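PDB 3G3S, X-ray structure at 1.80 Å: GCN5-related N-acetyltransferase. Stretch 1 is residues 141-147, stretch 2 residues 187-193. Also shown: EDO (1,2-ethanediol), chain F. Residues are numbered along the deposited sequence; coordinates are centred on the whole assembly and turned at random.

Stretch 1 (141-147) EWSRDLV
Stretch 2 187-193: IEVDTRE

Residues 187-191 belong to a strand that begins earlier in the chain; Arg-192, just beyond it, remains extended (phi/psi -66/140). Against it lies a compact segment whose residues 144-146 have helical phi/psi angles; Leu-146 N donates to Ser-143 O (2.9 Å) and Val-147 N to Arg-144 O (3.2 Å). The two run in opposite senses: Trp-142 CA lies 6.6 Å from Arg-192 CA, and Leu-146 CA 6.1 Å from Glu-188 CA. Strand alternation directs the CA-to-CB bonds of Glu-188 and Asp-190 toward the first segment and those of Val-189 and Thr-191 away. No direct hydrogen bond links the stretches, so packing dominates.

Trp-142 (chi1 p, 76°; chi2 -92°) supplies a broad aromatic surface. Arg-192 (chi1-chi3 t, t, p) lays its aliphatic portion over one face: its CG sits 3.8 Å from the centroid of the five-membered ring of Trp-142, 16° off the normal, a CH-pi contact suited to a long, flexible chain. Asp-190 O lies at the ring edge, while Trp-142 CE3 meets Asp-190 CB at 3.8 Å. One water accepts from both Trp-142 NE1 and Arg-192 NH1, each at 3.1 Å, joining the two donors indirectly.

Buried Leu-146 (m, t) starts sideways, but its branched end reaches the strand: Leu-146 CD2 is 3.7 Å from Glu-188 CG and 3.6 Å from Glu-188 O. Here an apolar tip packs against the methylene portion of an acidic chain.

The carboxylates cluster. Glu-188 (t, p; chi3 11°) brings OE2 to 2.5 Å from Asp-190 OD2 (Asp-190 m, chi2 -64°), a separation suggesting that an acid group probably retains a proton. Asp-145 (m, chi2 -19°) adds like charge, with its OD2 4.3 Å from Glu-188 OE2, and the closest approach of the two residues is Asp-145 CB to Glu-188 OE2, 3.6 Å.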

# COMPACT_ATOMS: atom_id res chain seq x y z
N GLU A 141 28.84 5.52 -14.55
CA GLU A 141 28.23 4.22 -14.42
C GLU A 141 28.35 3.71 -12.99
O GLU A 141 27.43 3.08 -12.50
CB GLU A 141 28.84 3.21 -15.40
CG GLU A 141 28.31 1.79 -15.24
N TRP A 142 29.43 4.03 -12.29
CA TRP A 142 29.62 3.51 -10.95
C TRP A 142 28.57 4.02 -9.95
O TRP A 142 28.22 3.29 -9.04
CB TRP A 142 31.02 3.84 -10.39
CG TRP A 142 31.20 5.27 -9.93
CD1 TRP A 142 31.67 6.31 -10.66
CD2 TRP A 142 30.90 5.79 -8.63
NE1 TRP A 142 31.69 7.45 -9.90
CE2 TRP A 142 31.23 7.16 -8.64
CE3 TRP A 142 30.40 5.23 -7.45
CZ2 TRP A 142 31.06 7.99 -7.53
CZ3 TRP A 142 30.23 6.05 -6.34
CH2 TRP A 142 30.56 7.42 -6.40
N SER A 143 28.08 5.24 -10.13
CA SER A 143 27.13 5.84 -9.17
C SER A 143 25.68 5.88 -9.62
O SER A 143 24.78 6.19 -8.85
CB SER A 143 27.58 7.27 -8.87
OG SER A 143 27.69 8.02 -10.06
N ARG A 144 25.40 5.50 -10.85
CA ARG A 144 24.07 5.71 -11.37
C ARG A 144 22.95 4.98 -10.67
O ARG A 144 21.86 5.52 -10.58
CB ARG A 144 24.04 5.47 -12.88
CG ARG A 144 24.25 4.11 -13.34
CD ARG A 144 24.17 4.08 -14.86
NE ARG A 144 24.09 2.72 -15.37
CZ ARG A 144 23.86 2.39 -16.65
NH1 ARG A 144 23.71 3.33 -17.60
NH2 ARG A 144 23.81 1.11 -16.99
N ASP A 145 23.20 3.79 -10.13
CA ASP A 145 22.16 3.06 -9.40
C ASP A 145 21.77 3.72 -8.08
O ASP A 145 20.79 3.32 -7.46
CB ASP A 145 22.60 1.62 -9.14
CG ASP A 145 22.64 0.80 -10.40
OD1 ASP A 145 22.00 1.20 -11.41
OD2 ASP A 145 23.31 -0.25 -10.38
N LEU A 146 22.53 4.72 -7.64
CA LEU A 146 22.14 5.45 -6.42
C LEU A 146 20.77 6.16 -6.61
O LEU A 146 19.99 6.29 -5.67
CB LEU A 146 23.22 6.46 -6.05
CG LEU A 146 24.55 5.87 -5.58
CD1 LEU A 146 25.56 6.98 -5.30
CD2 LEU A 146 24.33 4.98 -4.35
N VAL A 147 20.49 6.61 -7.85
CA VAL A 147 19.28 7.32 -8.18
C VAL A 147 18.58 6.89 -9.47
O VAL A 147 17.42 7.26 -9.67
CB VAL A 147 19.57 8.82 -8.36
CG1 VAL A 147 20.32 9.36 -7.15
CG2 VAL A 147 20.37 9.10 -9.63
N ILE A 187 18.73 -0.38 0.26
CA ILE A 187 19.94 0.37 0.15
C ILE A 187 20.89 -0.09 -0.94
O ILE A 187 21.03 -1.27 -1.23
CB ILE A 187 20.73 0.40 1.52
CG1 ILE A 187 19.91 1.13 2.53
CG2 ILE A 187 22.14 1.02 1.34
CD1 ILE A 187 20.63 1.28 3.91
N GLU A 188 21.50 0.91 -1.57
CA GLU A 188 22.53 0.76 -2.57
C GLU A 188 23.67 1.57 -2.03
O GLU A 188 23.47 2.74 -1.72
CB GLU A 188 22.08 1.40 -3.87
CG GLU A 188 23.15 1.57 -4.94
CD GLU A 188 23.58 0.27 -5.62
OE1 GLU A 188 22.95 -0.78 -5.45
OE2 GLU A 188 24.57 0.34 -6.36
N VAL A 189 24.85 0.97 -1.93
CA VAL A 189 26.05 1.66 -1.52
C VAL A 189 27.09 1.47 -2.63
O VAL A 189 27.27 0.34 -3.14
CB VAL A 189 26.60 1.14 -0.19
CG1 VAL A 189 27.82 1.92 0.19
CG2 VAL A 189 25.55 1.24 0.91
N ASP A 190 27.79 2.55 -2.98
CA ASP A 190 28.83 2.50 -4.01
C ASP A 190 29.99 3.45 -3.67
O ASP A 190 29.75 4.54 -3.12
CB ASP A 190 28.24 2.95 -5.34
CG ASP A 190 27.25 1.94 -5.94
OD1 ASP A 190 27.70 0.83 -6.28
OD2 ASP A 190 26.06 2.29 -6.16
N THR A 191 31.22 3.03 -3.97
CA THR A 191 32.39 3.87 -3.81
C THR A 191 33.22 3.83 -5.07
O THR A 191 33.43 2.77 -5.64
CB THR A 191 33.21 3.41 -2.63
OG1 THR A 191 32.38 3.47 -1.47
CG2 THR A 191 34.46 4.30 -2.44
N ARG A 192 33.73 4.98 -5.49
CA ARG A 192 34.51 5.03 -6.71
C ARG A 192 35.81 4.23 -6.48
O ARG A 192 36.39 4.27 -5.40
CB ARG A 192 34.72 6.48 -7.12
CG ARG A 192 34.97 6.59 -8.58
CD ARG A 192 35.07 8.01 -9.00
NE ARG A 192 36.28 8.68 -8.51
CZ ARG A 192 36.52 9.97 -8.69
NH1 ARG A 192 35.61 10.73 -9.25
NH2 ARG A 192 37.64 10.52 -8.23
N GLU A 193 36.24 3.48 -7.49
CA GLU A 193 37.39 2.54 -7.35
C GLU A 193 38.61 3.13 -6.67
O GLU A 193 39.18 2.54 -5.74
CB GLU A 193 37.78 1.98 -8.72
C1 EDO F . 20.11 -3.08 -4.62
O1 EDO F . 21.53 -3.01 -4.45
C2 EDO F . 19.53 -4.34 -3.98
O2 EDO F . 20.41 -4.83 -2.96
O HOH W 1 32.50 10.39 -9.58